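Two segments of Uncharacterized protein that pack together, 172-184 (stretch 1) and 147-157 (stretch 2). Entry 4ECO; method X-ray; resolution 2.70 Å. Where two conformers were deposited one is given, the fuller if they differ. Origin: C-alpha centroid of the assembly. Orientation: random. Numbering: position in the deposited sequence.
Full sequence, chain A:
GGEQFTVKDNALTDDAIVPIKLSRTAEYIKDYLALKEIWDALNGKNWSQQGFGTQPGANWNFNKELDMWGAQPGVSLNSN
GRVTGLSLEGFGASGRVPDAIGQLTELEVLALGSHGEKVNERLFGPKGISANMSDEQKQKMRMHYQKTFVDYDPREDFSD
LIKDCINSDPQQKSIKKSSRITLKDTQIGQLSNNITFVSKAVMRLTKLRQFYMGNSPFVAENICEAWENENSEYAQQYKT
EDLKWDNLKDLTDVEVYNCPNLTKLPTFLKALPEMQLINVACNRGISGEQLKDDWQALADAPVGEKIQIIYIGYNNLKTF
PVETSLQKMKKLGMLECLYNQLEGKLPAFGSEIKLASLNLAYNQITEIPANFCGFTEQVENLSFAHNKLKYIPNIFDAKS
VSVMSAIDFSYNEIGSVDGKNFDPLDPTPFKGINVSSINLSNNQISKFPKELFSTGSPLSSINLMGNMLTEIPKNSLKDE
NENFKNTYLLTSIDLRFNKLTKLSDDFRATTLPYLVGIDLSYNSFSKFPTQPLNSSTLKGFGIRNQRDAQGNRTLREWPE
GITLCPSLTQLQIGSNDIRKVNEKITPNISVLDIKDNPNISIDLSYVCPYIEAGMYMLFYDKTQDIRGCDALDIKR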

# COMPACT_ATOMS: atom_id res chain seq x y z
N GLN A 172 -9.75 -8.87 -18.50
CA GLN A 172 -8.99 -7.99 -17.60
C GLN A 172 -9.55 -8.01 -16.16
O GLN A 172 -10.76 -8.13 -15.96
CB GLN A 172 -8.99 -6.54 -18.11
CG GLN A 172 -8.32 -6.34 -19.45
CD GLN A 172 -8.10 -4.88 -19.76
OE1 GLN A 172 -7.43 -4.15 -19.00
NE2 GLN A 172 -8.60 -4.41 -20.91
N LYS A 173 -8.65 -7.83 -15.16
CA LYS A 173 -9.03 -7.72 -13.75
C LYS A 173 -9.65 -6.34 -13.53
O LYS A 173 -9.04 -5.32 -13.90
CB LYS A 173 -7.84 -7.96 -12.79
CG LYS A 173 -7.06 -9.27 -12.97
CD LYS A 173 -6.00 -9.41 -11.88
CE LYS A 173 -5.10 -10.61 -12.03
NZ LYS A 173 -4.21 -10.76 -10.83
N SER A 174 -10.88 -6.29 -13.00
CA SER A 174 -11.57 -5.02 -12.77
C SER A 174 -10.83 -4.20 -11.71
O SER A 174 -10.10 -4.76 -10.88
CB SER A 174 -13.02 -5.27 -12.36
OG SER A 174 -13.74 -5.85 -13.44
N ILE A 175 -10.98 -2.89 -11.78
CA ILE A 175 -10.33 -1.99 -10.84
C ILE A 175 -11.32 -1.70 -9.71
O ILE A 175 -12.38 -1.08 -9.92
CB ILE A 175 -9.84 -0.70 -11.57
CG1 ILE A 175 -8.85 -1.06 -12.71
CG2 ILE A 175 -9.25 0.31 -10.59
CD1 ILE A 175 -8.68 -0.04 -13.76
N LYS A 176 -10.96 -2.17 -8.50
CA LYS A 176 -11.71 -1.96 -7.27
C LYS A 176 -11.56 -0.53 -6.76
O LYS A 176 -10.50 0.08 -6.92
CB LYS A 176 -11.23 -2.93 -6.17
CG LYS A 176 -11.89 -4.29 -6.12
CD LYS A 176 -11.51 -4.96 -4.78
CE LYS A 176 -12.48 -6.03 -4.30
NZ LYS A 176 -12.41 -6.24 -2.81
N LYS A 177 -12.62 -0.04 -6.09
CA LYS A 177 -12.62 1.25 -5.41
C LYS A 177 -11.56 1.22 -4.31
O LYS A 177 -11.36 0.18 -3.67
CB LYS A 177 -14.02 1.55 -4.84
CG LYS A 177 -14.19 2.93 -4.18
CD LYS A 177 -15.57 3.11 -3.54
CE LYS A 177 -15.70 4.46 -2.87
NZ LYS A 177 -17.03 4.61 -2.24
N SER A 178 -10.87 2.35 -4.13
CA SER A 178 -9.81 2.50 -3.15
C SER A 178 -10.31 2.21 -1.75
O SER A 178 -11.41 2.65 -1.37
CB SER A 178 -9.24 3.92 -3.22
OG SER A 178 -8.83 4.25 -4.54
N SER A 179 -9.52 1.43 -1.01
CA SER A 179 -9.82 1.03 0.36
C SER A 179 -8.70 1.44 1.34
O SER A 179 -8.91 1.37 2.56
CB SER A 179 -10.03 -0.48 0.41
OG SER A 179 -9.02 -1.16 -0.31
N ARG A 180 -7.52 1.85 0.81
CA ARG A 180 -6.34 2.19 1.61
C ARG A 180 -6.61 3.41 2.46
O ARG A 180 -7.11 4.43 1.96
CB ARG A 180 -5.09 2.40 0.72
CG ARG A 180 -3.82 2.77 1.48
CD ARG A 180 -2.56 2.80 0.63
NE ARG A 180 -2.62 3.80 -0.43
CZ ARG A 180 -2.35 5.09 -0.28
NH1 ARG A 180 -2.01 5.58 0.91
NH2 ARG A 180 -2.45 5.92 -1.31
N ILE A 181 -6.29 3.29 3.77
CA ILE A 181 -6.41 4.34 4.76
C ILE A 181 -5.13 5.15 4.80
O ILE A 181 -4.03 4.59 4.77
CB ILE A 181 -6.75 3.77 6.18
CG1 ILE A 181 -7.97 2.84 6.19
CG2 ILE A 181 -6.82 4.83 7.28
CD1 ILE A 181 -9.28 3.40 5.62
N THR A 182 -5.29 6.48 4.87
CA THR A 182 -4.19 7.41 5.06
C THR A 182 -4.42 8.05 6.40
O THR A 182 -5.51 8.59 6.66
CB THR A 182 -4.06 8.43 3.92
OG1 THR A 182 -3.94 7.74 2.67
CG2 THR A 182 -2.86 9.39 4.13
N LEU A 183 -3.42 7.98 7.29
CA LEU A 183 -3.56 8.60 8.59
C LEU A 183 -3.59 10.11 8.50
O LEU A 183 -2.79 10.71 7.77
CB LEU A 183 -2.43 8.20 9.55
CG LEU A 183 -2.42 6.83 10.14
CD1 LEU A 183 -1.45 6.80 11.26
CD2 LEU A 183 -3.77 6.42 10.67
N LYS A 184 -4.49 10.70 9.27
CA LYS A 184 -4.60 12.14 9.45
C LYS A 184 -3.58 12.50 10.54
O LYS A 184 -3.44 11.72 11.50
CB LYS A 184 -6.05 12.51 9.82
CG LYS A 184 -7.08 11.99 8.83
CD LYS A 184 -8.52 12.26 9.22
CE LYS A 184 -9.48 11.80 8.15
NZ LYS A 184 -10.85 12.38 8.31
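Stretch 2 (147-157) KTFVDYDPRED

Two arginines, one from each segment, reach into the other: Arg155 bonds to backbone carbonyls, while Arg180 passes its aliphatic chain by them and lays its guanidinium over a tyrosine ring. Stretch 1 has no helix or strand; it is mostly extended, with a break at Ser179, and runs past stretch 2, which begins within a helix that starts earlier in the chain (147-149), passes through a loop and ends in a 3-10 segment (154-157). The two run in opposite directions: Ile175 lies nearest Glu156, with CA atoms 6.8 Å apart, and Ile181 nearest Phe149, with CA atoms 5.1 Å apart. Together they bury 750 Å².

At the 3-10 end, Arg155 reaches across to stretch 1. Its NH1 donates to Lys173 O at 2.8 Å, while NH2 makes weak hydrogen bonds to Lys173 O at 3.1 Å and Ser174 O at 3.2 Å. Both carbonyls lie at the edge of the guanidinium, where its N-H groups point. Asp153 steadies the same group from within stretch 2 through a salt bridge, Arg155 NH2 to Asp153 OD2 at 3.0 Å, and its OD1 also accepts from the backbone Arg155 N at 3.2 Å. One face of the guanidinium is met by carbon: Ile175 CG1 lies over it, 3.4 Å from Arg155 NH2. A water extends the network, accepting from Arg155 NH1 at 2.9 Å and donating to Gln172 OE1 at 2.8 Å.

Glu156 sets out sideways, but its end comes nearer, with CD 3.5 Å from Ser178 OG. Farther along, Arg180 runs beside the loop. Its CD lies 3.3 Å from Phe149 O and 3.4 Å from Val150 O, and its CB 3.4 Å from Asp151 O, so the aliphatic part of the chain lines a row of carbonyls. The charged end then lies over one face of the Tyr152 ring in an off-centre cation-pi contact, with Arg180 CZ 4.8 Å from the ring centroid. A long side chain with a flat cationic tip suits both tasks.

At the helical end, the backbone makes its own bond: Ile181 N donates to Thr148 O at 2.9 Å, nearly straight at 173°. Phe149 points its CA-to-CB bond away overall, yet the end of the side chain comes nearer stretch 1. Ile181 CG2 and Leu183 CD2 each approach Phe149 CE1 to 3.9 Å, while Ile181 O meets the ring edge, 3.6 Å from Phe149 CD1. Phe149 CE1 is thus a shared point of apolar contact for Ile181 and Leu183.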

# COMPACT_ATOMS: atom_id res chain seq x y z
N LYS A 147 -2.61 -4.53 3.84
CA LYS A 147 -3.90 -4.32 3.19
C LYS A 147 -4.56 -3.03 3.65
O LYS A 147 -5.23 -2.40 2.83
CB LYS A 147 -4.88 -5.52 3.35
CG LYS A 147 -5.20 -5.98 4.78
CD LYS A 147 -6.35 -7.03 4.83
CE LYS A 147 -6.47 -7.81 6.13
NZ LYS A 147 -5.47 -8.93 6.26
N THR A 148 -4.33 -2.61 4.89
CA THR A 148 -4.99 -1.43 5.48
C THR A 148 -4.36 -0.10 5.08
O THR A 148 -5.11 0.84 4.77
CB THR A 148 -5.02 -1.52 7.02
OG1 THR A 148 -5.46 -2.82 7.37
CG2 THR A 148 -5.96 -0.48 7.66
N PHE A 149 -3.01 -0.01 5.14
CA PHE A 149 -2.35 1.27 4.92
C PHE A 149 -1.39 1.34 3.74
O PHE A 149 -0.89 2.45 3.47
CB PHE A 149 -1.52 1.61 6.18
CG PHE A 149 -2.32 1.71 7.46
CD1 PHE A 149 -3.09 2.84 7.73
CD2 PHE A 149 -2.30 0.67 8.38
CE1 PHE A 149 -3.81 2.93 8.91
CE2 PHE A 149 -3.01 0.78 9.58
CZ PHE A 149 -3.76 1.91 9.83
N VAL A 150 -1.07 0.20 3.07
CA VAL A 150 -0.02 0.23 2.04
C VAL A 150 -0.54 -0.16 0.63
O VAL A 150 -0.24 0.53 -0.35
CB VAL A 150 1.18 -0.67 2.46
CG1 VAL A 150 2.37 -0.48 1.54
CG2 VAL A 150 1.60 -0.43 3.91
N ASP A 151 -1.26 -1.29 0.53
CA ASP A 151 -1.77 -1.78 -0.76
C ASP A 151 -2.67 -0.78 -1.43
O ASP A 151 -3.52 -0.16 -0.78
CB ASP A 151 -2.54 -3.09 -0.59
CG ASP A 151 -1.67 -4.31 -0.45
OD1 ASP A 151 -0.46 -4.23 -0.83
OD2 ASP A 151 -2.19 -5.35 0.01
N TYR A 152 -2.44 -0.63 -2.75
CA TYR A 152 -3.15 0.29 -3.65
C TYR A 152 -3.01 -0.20 -5.11
O TYR A 152 -1.95 -0.73 -5.47
CB TYR A 152 -2.53 1.70 -3.46
CG TYR A 152 -3.18 2.86 -4.18
CD1 TYR A 152 -4.38 3.41 -3.71
CD2 TYR A 152 -2.51 3.54 -5.19
CE1 TYR A 152 -4.94 4.54 -4.32
CE2 TYR A 152 -3.06 4.67 -5.79
CZ TYR A 152 -4.26 5.17 -5.35
OH TYR A 152 -4.78 6.29 -5.95
N ASP A 153 -4.06 -0.00 -5.95
CA ASP A 153 -3.98 -0.36 -7.36
C ASP A 153 -3.55 0.89 -8.17
O ASP A 153 -4.34 1.84 -8.29
CB ASP A 153 -5.30 -0.95 -7.88
CG ASP A 153 -5.27 -1.54 -9.28
OD1 ASP A 153 -4.16 -1.57 -9.91
OD2 ASP A 153 -6.34 -1.98 -9.76
N PRO A 154 -2.31 0.91 -8.74
CA PRO A 154 -1.87 2.09 -9.51
C PRO A 154 -2.77 2.36 -10.74
O PRO A 154 -2.73 3.48 -11.25
CB PRO A 154 -0.44 1.74 -9.92
CG PRO A 154 0.00 0.70 -8.90
CD PRO A 154 -1.23 -0.10 -8.65
N ARG A 155 -3.62 1.37 -11.17
CA ARG A 155 -4.53 1.57 -12.31
C ARG A 155 -5.68 2.56 -11.94
O ARG A 155 -6.34 3.08 -12.82
CB ARG A 155 -5.09 0.25 -12.83
CG ARG A 155 -4.00 -0.73 -13.24
CD ARG A 155 -4.56 -2.06 -13.67
NE ARG A 155 -5.45 -2.58 -12.64
CZ ARG A 155 -6.35 -3.53 -12.84
NH1 ARG A 155 -6.50 -4.08 -14.04
NH2 ARG A 155 -7.14 -3.92 -11.85
N GLU A 156 -5.84 2.86 -10.66
CA GLU A 156 -6.81 3.81 -10.11
C GLU A 156 -6.71 5.19 -10.80
O GLU A 156 -7.72 5.87 -11.02
CB GLU A 156 -6.58 3.93 -8.58
CG GLU A 156 -7.54 4.83 -7.83
CD GLU A 156 -9.03 4.56 -7.98
OE1 GLU A 156 -9.43 3.37 -8.03
OE2 GLU A 156 -9.80 5.55 -8.01
N ASP A 157 -5.49 5.57 -11.17
CA ASP A 157 -5.18 6.85 -11.81
C ASP A 157 -5.63 6.92 -13.26
O ASP A 157 -5.51 8.00 -13.86
CB ASP A 157 -3.69 7.16 -11.71
CG ASP A 157 -3.31 7.62 -10.33
OD1 ASP A 157 -4.14 8.30 -9.69
OD2 ASP A 157 -2.17 7.33 -9.91
O HOH W 1 -5.68 -4.31 -16.81